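Local coordinates for protein adenylate cyclase (Hippeastrum hybrid cultivar, PDB 6YP4) that acts mainly as a triphosphatase of the CYTH family, although first taken for an adenylyl cyclase, and binds a GTP analogue and magnesium, at residues Q16-S19 with D20-P24; R141-E144 with G145-L148; T153-F157 with G158-E162; S191-K195 with F196-R200. All blocks are in the same frame, centred on the assembly; numbering follows the deposited sequence.

Contact 1: Q16-S19 with D20-P24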
loop_
_atom_site.group_PDB
_atom_site.type_symbol
_atom_site.label_atom_id
_atom_site.label_comp_id
_atom_site.label_asym_id
_atom_site.label_seq_id
_atom_site.Cartn_x
_atom_site.Cartn_y
_atom_site.Cartn_z
ATOM N N GLN A 16 19.228 12.834 -1.242
ATOM C CA GLN A 16 18.980 13.504 -2.514
ATOM C C GLN A 16 19.327 12.606 -3.696
ATOM O O GLN A 16 18.500 12.395 -4.591
ATOM C CB GLN A 16 19.788 14.803 -2.574
ATOM C CG GLN A 16 19.778 15.504 -3.930
ATOM C CD GLN A 16 18.435 16.154 -4.242
ATOM O OE1 GLN A 16 17.839 16.829 -3.397
ATOM N NE2 GLN A 16 17.956 15.956 -5.460
ATOM N N LEU A 17 20.554 12.074 -3.731
ATOM C CA LEU A 17 20.972 11.321 -4.912
ATOM C C LEU A 17 20.197 10.003 -5.044
ATOM O O LEU A 17 19.851 9.593 -6.158
ATOM C CB LEU A 17 22.481 11.092 -4.888
ATOM C CG LEU A 17 23.347 12.338 -5.102
ATOM C CD1 LEU A 17 24.828 12.035 -4.941
ATOM C CD2 LEU A 17 23.099 12.976 -6.442
ATOM N N LEU A 18 19.862 9.339 -3.930
ATOM C CA LEU A 18 19.009 8.148 -4.053
ATOM C C LEU A 18 17.608 8.511 -4.538
ATOM O O LEU A 18 17.010 7.783 -5.352
ATOM C CB LEU A 18 18.937 7.406 -2.721
ATOM C CG LEU A 18 18.098 6.126 -2.682
ATOM C CD1 LEU A 18 18.470 5.188 -3.786
ATOM C CD2 LEU A 18 18.263 5.442 -1.346
ATOM N N SER A 19 17.070 9.631 -4.041
ATOM C CA SER A 19 15.760 10.098 -4.475
ATOM C C SER A 19 15.726 10.293 -5.988
ATOM O O SER A 19 14.781 9.856 -6.665
ATOM C CB SER A 19 15.415 11.388 -3.723
ATOM O OG SER A 19 14.177 11.943 -4.141
ATOM N N ASP A 20 16.778 10.919 -6.538
ATOM C CA ASP A 20 16.902 11.105 -7.983
ATOM C C ASP A 20 17.032 9.776 -8.702
ATOM O O ASP A 20 16.461 9.595 -9.784
ATOM C CB ASP A 20 18.124 11.974 -8.316
ATOM C CG ASP A 20 17.990 13.386 -7.813
ATOM O OD1 ASP A 20 16.840 13.866 -7.690
ATOM O OD2 ASP A 20 19.038 14.020 -7.543
ATOM N N ALA A 21 17.812 8.842 -8.136
ATOM C CA ALA A 21 18.000 7.544 -8.784
ATOM C C ALA A 21 16.702 6.755 -8.890
ATOM O O ALA A 21 16.526 5.991 -9.844
ATOM C CB ALA A 21 19.051 6.719 -8.040
ATOM N N LEU A 22 15.775 6.930 -7.939
ATOM C CA LEU A 22 14.530 6.168 -7.922
ATOM C C LEU A 22 13.354 6.898 -8.554
ATOM O O LEU A 22 12.282 6.289 -8.697
ATOM C CB LEU A 22 14.142 5.786 -6.484
ATOM C CG LEU A 22 15.057 4.820 -5.721
ATOM C CD1 LEU A 22 14.675 4.782 -4.252
ATOM C CD2 LEU A 22 15.028 3.421 -6.317
ATOM N N SER A 23 13.522 8.173 -8.950
ATOM C CA SER A 23 12.430 8.996 -9.479
ATOM C C SER A 23 11.671 8.355 -10.645
ATOM O O SER A 23 10.470 8.620 -10.787
ATOM C CB SER A 23 12.942 10.374 -9.911
ATOM O OG SER A 23 13.894 10.266 -10.957
ATOM N N PRO A 24 12.297 7.547 -11.515
ATOM C CA PRO A 24 11.493 6.831 -12.524
ATOM C C PRO A 24 10.518 5.834 -11.936
ATOM O O PRO A 24 9.646 5.348 -12.675
ATOM C CB PRO A 24 12.549 6.127 -13.390
ATOM C CG PRO A 24 13.811 6.905 -13.161
ATOM C CD PRO A 24 13.739 7.328 -11.742
HETATM O O HOH W 1 14.778 13.928 -5.573
#
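Gln16 and Asp20, one helical turn apart, join their side chains by a nearly straight hydrogen bond: Gln16 NE2 donates to Asp20 OD2 at 3.0 Å. The carboxylate oxygen is met on its syn side but from 26° out of the carboxylate plane, whereas it lies almost in the plane of the amide. The planes of the two flat groups are 53° apart. A bend in the glutamine chain (chi2 72°) carries the amide forward along the helix to its partner, and the aspartate leans back to meet it. The other carboxylate oxygen is held too, since a water donates to Asp20 OD1 at 3.0 Å and makes a very short bond, 2.5 Å, with Ser19 OG. Both acceptors of the aspartate are therefore engaged.

Away from this polar surface, Leu18 CD1 packs on Leu22 CD1 at 3.8 Å, the two leucines crossing at a slant. Beneath the side chains run the regular i to i+4 bonds of an alpha helix: Asp20 N to Gln16 O, Ala21 N to Leu17 O and Leu22 N to Leu18 O. Leu22 N also makes a weak second bond to Ser19 O, and Ser23 OG donates to Asp20 O at 2.9 Å, one turn further on.

This amphipathic end of helix 12-22 turns Leu18 and Leu22 onto Phe180 of helix 170-183 and onto Ile163 of strand 158-166, while Leu150 and Leu148 of strand 147-155 and Tyr140 of strand 127-141 complete the bed beneath it.

Contact 2: R141-E144 with G145-L148. With GCP (phosphomethylphosphonic acid guanylate ester), chain B.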
loop_
_atom_site.group_PDB
_atom_site.type_symbol
_atom_site.label_atom_id
_atom_site.label_comp_id
_atom_site.label_asym_id
_atom_site.label_seq_id
_atom_site.Cartn_x
_atom_site.Cartn_y
_atom_site.Cartn_z
ATOM N N ARG A 141 7.551 1.796 -6.612
ATOM C CA ARG A 141 7.400 0.420 -7.087
ATOM C C ARG A 141 8.600 0.090 -7.974
ATOM O O ARG A 141 8.752 0.662 -9.061
ATOM C CB ARG A 141 6.085 0.230 -7.842
ATOM C CG ARG A 141 5.939 -1.166 -8.397
ATOM C CD ARG A 141 4.528 -1.433 -8.973
ATOM N NE ARG A 141 3.467 -1.290 -7.981
ATOM C CZ ARG A 141 2.626 -0.261 -7.942
ATOM N NH1 ARG A 141 2.726 0.699 -8.846
ATOM N NH2 ARG A 141 1.686 -0.188 -7.010
ATOM N N TRP A 142 9.449 -0.836 -7.512
ATOM C CA TRP A 142 10.750 -1.140 -8.099
ATOM C C TRP A 142 10.686 -2.479 -8.856
ATOM O O TRP A 142 9.591 -2.942 -9.223
ATOM C CB TRP A 142 11.798 -1.113 -6.975
ATOM C CG TRP A 142 13.197 -1.110 -7.475
ATOM C CD1 TRP A 142 13.677 -0.406 -8.534
ATOM C CD2 TRP A 142 14.298 -1.879 -6.969
ATOM N NE1 TRP A 142 15.011 -0.675 -8.712
ATOM C CE2 TRP A 142 15.414 -1.579 -7.765
ATOM C CE3 TRP A 142 14.446 -2.785 -5.913
ATOM C CZ2 TRP A 142 16.673 -2.147 -7.540
ATOM C CZ3 TRP A 142 15.698 -3.358 -5.698
ATOM C CH2 TRP A 142 16.790 -3.034 -6.508
ATOM N N VAL A 143 11.855 -3.100 -9.096
ATOM C CA VAL A 143 11.888 -4.371 -9.822
ATOM C C VAL A 143 11.033 -5.429 -9.104
ATOM O O VAL A 143 10.913 -5.445 -7.871
ATOM C CB VAL A 143 13.328 -4.879 -10.032
ATOM C CG1 VAL A 143 14.206 -3.789 -10.644
ATOM C CG2 VAL A 143 13.934 -5.388 -8.732
ATOM N N GLU A 144 10.401 -6.292 -9.903
ATOM C CA GLU A 144 9.511 -7.356 -9.429
ATOM C C GLU A 144 8.375 -6.831 -8.561
ATOM O O GLU A 144 7.843 -7.560 -7.714
ATOM C CB GLU A 144 10.280 -8.456 -8.691
ATOM C CG GLU A 144 11.475 -8.954 -9.472
ATOM C CD GLU A 144 12.190 -10.119 -8.810
ATOM O OE1 GLU A 144 13.430 -10.207 -8.966
ATOM O OE2 GLU A 144 11.510 -10.949 -8.178
ATOM N N GLY A 145 7.966 -5.581 -8.784
ATOM C CA GLY A 145 6.896 -4.992 -8.005
ATOM C C GLY A 145 7.246 -4.693 -6.564
ATOM O O GLY A 145 6.362 -4.287 -5.801
ATOM N N LEU A 146 8.496 -4.901 -6.159
ATOM C CA LEU A 146 8.915 -4.547 -4.809
ATOM C C LEU A 146 8.648 -3.073 -4.535
ATOM O O LEU A 146 8.847 -2.217 -5.403
ATOM C CB LEU A 146 10.409 -4.842 -4.627
ATOM C CG LEU A 146 10.844 -6.311 -4.748
ATOM C CD1 LEU A 146 12.365 -6.436 -4.919
ATOM C CD2 LEU A 146 10.348 -7.108 -3.538
ATOM N N ILE A 147 8.192 -2.787 -3.316
ATOM C CA ILE A 147 7.828 -1.445 -2.878
ATOM C C ILE A 147 8.948 -0.935 -1.983
ATOM O O ILE A 147 9.231 -1.537 -0.940
ATOM C CB ILE A 147 6.485 -1.442 -2.127
ATOM C CG1 ILE A 147 5.333 -1.907 -3.043
ATOM C CG2 ILE A 147 6.234 -0.095 -1.481
ATOM C CD1 ILE A 147 5.017 -0.919 -4.130
ATOM N N LEU A 148 9.577 0.165 -2.386
ATOM C CA LEU A 148 10.606 0.832 -1.586
ATOM C C LEU A 148 10.032 2.077 -0.929
ATOM O O LEU A 148 9.300 2.844 -1.566
ATOM C CB LEU A 148 11.799 1.230 -2.452
ATOM C CG LEU A 148 12.489 0.167 -3.313
ATOM C CD1 LEU A 148 13.543 0.827 -4.178
ATOM C CD2 LEU A 148 13.091 -0.966 -2.487
HETATM P PG GCP B . -6.512 -5.574 -10.591
HETATM O O1G GCP B . -6.744 -7.054 -10.524
HETATM O O2G GCP B . -7.740 -4.823 -10.125
HETATM O O3G GCP B . -6.168 -5.180 -12.006
HETATM C C3B GCP B . -5.117 -5.172 -9.482
HETATM P PB GCP B . -4.766 -3.356 -9.617
HETATM O O1B GCP B . -4.883 -2.855 -11.027
HETATM O O2B GCP B . -5.635 -2.570 -8.667
HETATM O O3A GCP B . -3.199 -3.193 -9.148
HETATM P PA GCP B . -2.609 -1.695 -8.817
HETATM O O1A GCP B . -1.225 -1.628 -9.437
HETATM O O2A GCP B . -3.522 -0.686 -9.480
HETATM O "O5'" GCP B . -2.594 -1.434 -7.149
HETATM C "C5'" GCP B . -2.815 -2.539 -6.284
HETATM C "C4'" GCP B . -1.625 -3.588 -6.365
HETATM O "O4'" GCP B . -0.206 -2.942 -6.324
HETATM C "C3'" GCP B . -1.673 -4.351 -5.342
HETATM O "O3'" GCP B . -1.433 -5.725 -5.737
HETATM C "C2'" GCP B . -0.550 -3.780 -4.236
HETATM O "O2'" GCP B . 0.166 -4.870 -3.542
HETATM C "C1'" GCP B . 0.249 -2.978 -4.826
HETATM N N9 GCP B . 0.146 -1.600 -4.201
HETATM C C8 GCP B . -0.648 -0.666 -4.739
HETATM N N7 GCP B . -0.561 0.457 -4.003
HETATM C C5 GCP B . 0.294 0.216 -2.997
HETATM C C6 GCP B . 0.751 1.012 -1.949
HETATM O O6 GCP B . 0.369 2.130 -1.843
HETATM N N1 GCP B . 1.619 0.519 -1.066
HETATM C C2 GCP B . 2.057 -0.764 -1.189
HETATM N N2 GCP B . 3.005 -1.194 -0.164
HETATM N N3 GCP B . 1.610 -1.543 -2.211
HETATM C C4 GCP B . 0.729 -1.051 -3.115
HETATM O O HOH W 2 3.672 -3.719 -6.298
#
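Arg141 and Ile147 form the last antiparallel pair, non-hydrogen-bonded, before the chain reverses, and the arginine runs past the isoleucine to a nucleotide. Its CB meets Ile147 CD1 at 4.0 Å, and its CG rests on Gly145 CA. With CG anti to the backbone N (chi1 177°) the chain starts out extended; a bend at chi3 then swings the guanidinium across the isoleucine. Arg141 NE donates to a water at 3.0 Å, which also lies 2.8 Å from Gly145 O and can donate to it. At the tip, Arg141 NH2 lies 3.3 Å from C8 of the bound GTP analogue and forms a salt bridge to Glu83 of the second subunit, a magnesium-binding residue. Oxygen O1A of the analogue sits over one guanidinium face. With an alanine in place of Arg141, Glu83 of the second subunit would probably lose this positive mate and a gap would open beside the nucleotide.

Behind it the hairpin closes on a short, almost straight bond of 2.6 Å from Trp142 N to Leu146 O. Leu146 N bonds to Val143 O at 3.0 Å, from above the carbonyl plane, across a type I' turn in which Glu144 and Gly145 both have positive phi. Leu148 CD1 lies 3.6 Å above the Trp142 ring plane, toward the rim, and Val143 CG2 lies over the rim of the opposite face.

Strands 127-141 and 147-155 are joined by this turn. The Trp142 ring meets Phe25, just before strand 26-39, and Phe180 of helix 170-183 edge-to-face, Glu144 forms a salt bridge to Arg172 of the same helix, and Leu146 packs on Thr168 of the second subunit.

Contact 3: T153-F157 with G158-E162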
loop_
_atom_site.group_PDB
_atom_site.type_symbol
_atom_site.label_atom_id
_atom_site.label_comp_id
_atom_site.label_asym_id
_atom_site.label_seq_id
_atom_site.Cartn_x
_atom_site.Cartn_y
_atom_site.Cartn_z
ATOM N N THR A 153 12.977 11.514 8.410
ATOM C CA THR A 153 12.361 11.424 9.727
ATOM C C THR A 153 12.877 12.566 10.590
ATOM O O THR A 153 14.070 12.617 10.916
ATOM C CB THR A 153 12.661 10.076 10.373
ATOM O OG1 THR A 153 12.236 9.026 9.493
ATOM C CG2 THR A 153 11.929 9.963 11.683
ATOM N N GLU A 154 11.981 13.469 10.959
ATOM C CA GLU A 154 12.324 14.653 11.741
ATOM C C GLU A 154 11.893 14.375 13.167
ATOM O O GLU A 154 10.701 14.393 13.485
ATOM C CB GLU A 154 11.664 15.911 11.186
ATOM C CG GLU A 154 11.722 16.031 9.666
ATOM C CD GLU A 154 12.888 16.879 9.173
ATOM O OE1 GLU A 154 13.770 17.227 9.996
ATOM O OE2 GLU A 154 12.923 17.190 7.958
ATOM N N TYR A 155 12.865 14.054 14.010
ATOM C CA TYR A 155 12.629 13.991 15.439
ATOM C C TYR A 155 12.840 15.384 16.013
ATOM O O TYR A 155 13.331 16.290 15.337
ATOM C CB TYR A 155 13.573 12.992 16.113
ATOM C CG TYR A 155 13.563 11.595 15.551
ATOM C CD1 TYR A 155 12.575 10.678 15.922
ATOM C CD2 TYR A 155 14.550 11.176 14.663
ATOM C CE1 TYR A 155 12.564 9.382 15.413
ATOM C CE2 TYR A 155 14.542 9.889 14.140
ATOM C CZ TYR A 155 13.552 8.993 14.526
ATOM O OH TYR A 155 13.556 7.705 14.002
ATOM N N GLY A 156 12.472 15.562 17.275
ATOM C CA GLY A 156 12.772 16.831 17.909
ATOM C C GLY A 156 14.249 17.165 17.856
ATOM O O GLY A 156 14.624 18.333 17.741
ATOM N N PHE A 157 15.098 16.144 17.878
ATOM C CA PHE A 157 16.515 16.296 18.164
ATOM C C PHE A 157 17.412 16.069 16.953
ATOM O O PHE A 157 18.631 16.194 17.082
ATOM C CB PHE A 157 16.905 15.335 19.293
ATOM C CG PHE A 157 16.281 13.974 19.158
ATOM C CD1 PHE A 157 16.803 13.050 18.279
ATOM C CD2 PHE A 157 15.167 13.623 19.901
ATOM C CE1 PHE A 157 16.223 11.799 18.138
ATOM C CE2 PHE A 157 14.585 12.373 19.767
ATOM C CZ PHE A 157 15.115 11.464 18.891
ATOM N N GLY A 158 16.860 15.735 15.791
ATOM C CA GLY A 158 17.689 15.526 14.622
ATOM C C GLY A 158 16.871 14.853 13.541
ATOM O O GLY A 158 15.717 14.480 13.753
ATOM N N THR A 159 17.502 14.692 12.379
ATOM C CA THR A 159 16.886 14.097 11.194
ATOM C C THR A 159 17.639 12.830 10.814
ATOM O O THR A 159 18.874 12.778 10.908
ATOM C CB THR A 159 16.909 15.079 10.019
ATOM O OG1 THR A 159 16.368 16.329 10.446
ATOM C CG2 THR A 159 16.088 14.557 8.848
ATOM N N SER A 160 16.898 11.792 10.422
ATOM C CA SER A 160 17.506 10.580 9.893
ATOM C C SER A 160 16.838 10.226 8.570
ATOM O O SER A 160 15.725 10.671 8.282
ATOM C CB SER A 160 17.387 9.409 10.874
ATOM O OG SER A 160 16.074 8.886 10.903
ATOM N N TYR A 161 17.540 9.432 7.765
ATOM C CA TYR A 161 17.061 9.012 6.451
ATOM C C TYR A 161 17.190 7.498 6.353
ATOM O O TYR A 161 18.230 6.940 6.729
ATOM C CB TYR A 161 17.860 9.685 5.325
ATOM C CG TYR A 161 17.988 11.190 5.449
ATOM C CD1 TYR A 161 17.108 12.039 4.780
ATOM C CD2 TYR A 161 19.005 11.768 6.214
ATOM C CE1 TYR A 161 17.221 13.408 4.883
ATOM C CE2 TYR A 161 19.122 13.135 6.325
ATOM C CZ TYR A 161 18.229 13.950 5.653
ATOM O OH TYR A 161 18.341 15.319 5.764
ATOM N N GLU A 162 16.140 6.826 5.874
ATOM C CA GLU A 162 16.217 5.387 5.708
ATOM C C GLU A 162 15.574 5.006 4.390
ATOM O O GLU A 162 14.758 5.750 3.829
ATOM C CB GLU A 162 15.518 4.594 6.820
ATOM C CG GLU A 162 15.865 4.984 8.231
ATOM C CD GLU A 162 14.865 4.438 9.230
ATOM O OE1 GLU A 162 14.661 3.209 9.245
ATOM O OE2 GLU A 162 14.269 5.244 9.967
HETATM O O HOH W 3 14.453 7.649 8.783
HETATM O O HOH W 4 15.654 6.900 12.843
#
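Ser160 OG, packed 3.7 Å from Thr153 CB on the neighbouring strand, is gripped by two waters. One, 2.9 Å from Ser160 OG, donates to Thr153 OG1 and to Glu162 OE2; the second links Ser160 OG to Tyr155 OH. The hydroxyl of Ser160 also sits at the edge of the Tyr155 ring, which has Thr153 CG2 over the rim of one face. Backbone bonds from Thr153 N to Ser160 O (2.9 Å) and from Ser160 N to Thr153 O (3.0 Å) fasten the beta hairpin, and Tyr155 N donates to Gly158 O in a bent bond of 2.9 Å.

Glu154 and Thr159 lie side by side on the other face. Thr159 OG1 donates to Glu154 OE1 at 2.8 Å, from 46° above the carboxylate plane, and a bend at chi2 (-96°) folds the glutamate over to receive it. A valine in its place would probably leave the threonine hydroxyl without this acceptor.

The two faces differ in chemistry. Glu154 OE2 lies close to Glu152 OE2, which may raise the proton affinity of either carboxylate, whereas Glu162 is paired with Lys195 and Thr153 OG1 with Asn135, consistent with a hydrated polar network extending toward the nucleotide.

Contact 4: S191-K195 with F196-R200. With GCP (phosphomethylphosphonic acid guanylate ester), chain C.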
loop_
_atom_site.group_PDB
_atom_site.type_symbol
_atom_site.label_atom_id
_atom_site.label_comp_id
_atom_site.label_asym_id
_atom_site.label_seq_id
_atom_site.Cartn_x
_atom_site.Cartn_y
_atom_site.Cartn_z
ATOM N N SER A 191 20.221 -0.424 9.307
ATOM C CA SER A 191 19.592 0.282 10.419
ATOM C C SER A 191 19.778 -0.507 11.706
ATOM O O SER A 191 19.549 -1.717 11.740
ATOM C CB SER A 191 18.096 0.480 10.153
ATOM O OG SER A 191 17.861 1.235 8.976
ATOM N N GLY A 192 20.196 0.175 12.768
ATOM C CA GLY A 192 20.472 -0.513 14.014
ATOM C C GLY A 192 19.358 -0.416 15.036
ATOM O O GLY A 192 19.433 -1.055 16.094
ATOM N N ALA A 193 18.318 0.368 14.730
ATOM C CA ALA A 193 17.196 0.575 15.640
ATOM C C ALA A 193 16.010 1.141 14.868
ATOM O O ALA A 193 16.188 1.827 13.861
ATOM C CB ALA A 193 17.577 1.515 16.786
ATOM N N SER A 194 14.801 0.850 15.356
ATOM C CA SER A 194 13.567 1.348 14.747
ATOM C C SER A 194 13.396 2.845 15.006
ATOM O O SER A 194 14.066 3.431 15.861
ATOM C CB SER A 194 12.359 0.605 15.313
ATOM O OG SER A 194 12.304 0.782 16.724
ATOM N N LYS A 195 12.454 3.477 14.286
ATOM C CA LYS A 195 12.177 4.880 14.585
ATOM C C LYS A 195 11.605 5.041 15.987
ATOM O O LYS A 195 11.879 6.041 16.661
ATOM C CB LYS A 195 11.232 5.506 13.558
ATOM C CG LYS A 195 11.661 5.318 12.142
ATOM C CD LYS A 195 10.570 5.760 11.195
ATOM C CE LYS A 195 11.182 6.149 9.889
ATOM N NZ LYS A 195 11.352 4.915 9.091
ATOM N N PHE A 196 10.815 4.070 16.451
ATOM C CA PHE A 196 10.250 4.179 17.794
ATOM C C PHE A 196 11.354 4.170 18.834
ATOM O O PHE A 196 11.382 5.013 19.737
ATOM C CB PHE A 196 9.257 3.042 18.053
ATOM C CG PHE A 196 8.610 3.085 19.417
ATOM C CD1 PHE A 196 7.807 4.151 19.790
ATOM C CD2 PHE A 196 8.796 2.045 20.321
ATOM C CE1 PHE A 196 7.198 4.181 21.047
ATOM C CE2 PHE A 196 8.184 2.068 21.577
ATOM C CZ PHE A 196 7.387 3.140 21.938
ATOM N N ALA A 197 12.285 3.226 18.710
ATOM C CA ALA A 197 13.409 3.145 19.635
ATOM C C ALA A 197 14.220 4.433 19.641
ATOM O O ALA A 197 14.628 4.914 20.707
ATOM C CB ALA A 197 14.299 1.955 19.266
ATOM N N VAL A 198 14.483 4.993 18.457
ATOM C CA VAL A 198 15.246 6.235 18.362
ATOM C C VAL A 198 14.482 7.380 19.024
ATOM O O VAL A 198 15.062 8.197 19.757
ATOM C CB VAL A 198 15.580 6.545 16.890
ATOM C CG1 VAL A 198 16.103 7.956 16.755
ATOM C CG2 VAL A 198 16.600 5.540 16.337
ATOM N N PHE A 199 13.174 7.459 18.765
ATOM C CA PHE A 199 12.341 8.459 19.425
ATOM C C PHE A 199 12.492 8.384 20.937
ATOM O O PHE A 199 12.866 9.370 21.583
ATOM C CB PHE A 199 10.879 8.264 19.020
ATOM C CG PHE A 199 9.908 9.066 19.841
ATOM C CD1 PHE A 199 8.925 8.425 20.592
ATOM C CD2 PHE A 199 9.968 10.455 19.852
ATOM C CE1 PHE A 199 8.018 9.146 21.345
ATOM C CE2 PHE A 199 9.056 11.199 20.608
ATOM C CZ PHE A 199 8.083 10.539 21.357
ATOM N N ARG A 200 12.237 7.204 21.517
ATOM C CA ARG A 200 12.303 7.060 22.972
ATOM C C ARG A 200 13.699 7.343 23.507
ATOM O O ARG A 200 13.840 7.864 24.621
ATOM C CB ARG A 200 11.852 5.656 23.390
ATOM C CG ARG A 200 10.418 5.305 22.980
ATOM C CD ARG A 200 9.397 6.186 23.705
ATOM N NE ARG A 200 9.075 5.678 25.038
ATOM C CZ ARG A 200 8.678 6.438 26.055
ATOM N NH1 ARG A 200 8.566 7.752 25.897
ATOM N NH2 ARG A 200 8.411 5.886 27.237
HETATM P PG GCP C . 9.093 1.696 10.004
HETATM O O1G GCP C . 10.520 1.381 9.665
HETATM O O2G GCP C . 8.833 3.181 9.877
HETATM O O3G GCP C . 8.794 1.234 11.409
HETATM C C3B GCP C . 8.024 0.804 8.822
HETATM P PB GCP C . 6.255 1.119 9.279
HETATM O O1B GCP C . 6.039 1.117 10.765
HETATM O O2B GCP C . 5.754 2.391 8.640
HETATM O O3A GCP C . 5.422 -0.147 8.642
HETATM P PA GCP C . 3.783 -0.069 8.550
HETATM O O1A GCP C . 3.259 -1.429 8.974
HETATM O O2A GCP C . 3.319 0.992 9.526
HETATM O "O5'" GCP C . 3.311 0.357 6.986
HETATM C "C5'" GCP C . 4.283 0.334 5.950
HETATM C "C4'" GCP C . 4.775 -1.146 5.649
HETATM O "O4'" GCP C . 3.622 -2.191 5.548
HETATM C "C3'" GCP C . 5.347 -1.169 4.507
HETATM O "O3'" GCP C . 6.553 -1.970 4.573
HETATM C "C2'" GCP C . 4.232 -1.753 3.399
HETATM O "O2'" GCP C . 4.843 -2.657 2.404
HETATM C "C1'" GCP C . 3.269 -2.308 4.027
HETATM N N9 GCP C . 1.972 -1.582 3.719
HETATM C C8 GCP C . 1.512 -0.633 4.543
HETATM N N7 GCP C . 0.357 -0.150 4.050
HETATM C C5 GCP C . 0.099 -0.807 2.908
HETATM C C6 GCP C . -0.948 -0.715 1.994
HETATM O O6 GCP C . -1.827 0.061 2.174
HETATM N N1 GCP C . -0.965 -1.501 0.917
HETATM C C2 GCP C . 0.043 -2.392 0.712
HETATM N N2 GCP C . -0.082 -3.198 -0.500
HETATM N N3 GCP C . 1.068 -2.481 1.602
HETATM C C4 GCP C . 1.094 -1.688 2.700
#
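Helix 195-201 begins with a serine N-cap: Ser194 OG accepts from Ala197 N at 3.1 Å, the N-H pointing almost straight at it (165°). The hydroxyl reaches forward because OG lies between the backbone N and the carbonyl carbon (chi1 59°), a setting that brings it over the first turn. It thereby caps an amide of that turn, as an N-cap residue does. The main-chain bonds follow at once, Val198 N to Ser194 O and Phe199 N to Lys195 O, the latter 2.8 Å long. Val198 CG2 also rests 3.3 Å from Ser194 O, and Ala193 CB closes the apolar side of the cap, 4.1 Å from Ala197 CB and a little farther from Val198 CG2.

In CYTH proteins a curled antiparallel sheet forms a tunnel that takes up the triphosphate, and this short helix carries one of its basic residues, Lys195. Its chain runs out extended and bends at the last torsion (chi4 84°), bringing Lys195 NZ to a hydrogen bond of 3.2 Å with O2G, on the terminal phosphate of the bound GTP analogue. Lys195 CD lies alongside the same oxygen at 3.4 Å. Asp151 and Glu164 form salt bridges with the ammonium group and probably help to position it, while Arg52, Arg54, Lys67 and Arg137 of the same chain bind the analogue as well.

On the first turn, the Phe196 ring carries Arg200 CG 3.8 Å above one face and meets the ring of Phe36. Val198 and Phe199 lie against Tyr155 of strand 147-155.

All four contacts are local, each between segments that run on without a gap, and they follow one another along the chain with no nesting or crossing. Contact 1 lies within the C-terminal part of helix 12-22, near the N terminus. Contact 2 closes the turn between strands 127-141 and 147-155, and touches contact 1 where Leu22 CD2 meets Leu148 CD1 at 3.7 Å. Contact 3 closes the next hairpin, at the far end of strand 147-155. Contact 4 starts the last helix, which packs on contact 3, with Phe157 CZ 3.4 Å from Val198 O. Contacts 2 and 4 each reach a nucleotide, a different one of the two in the dimer.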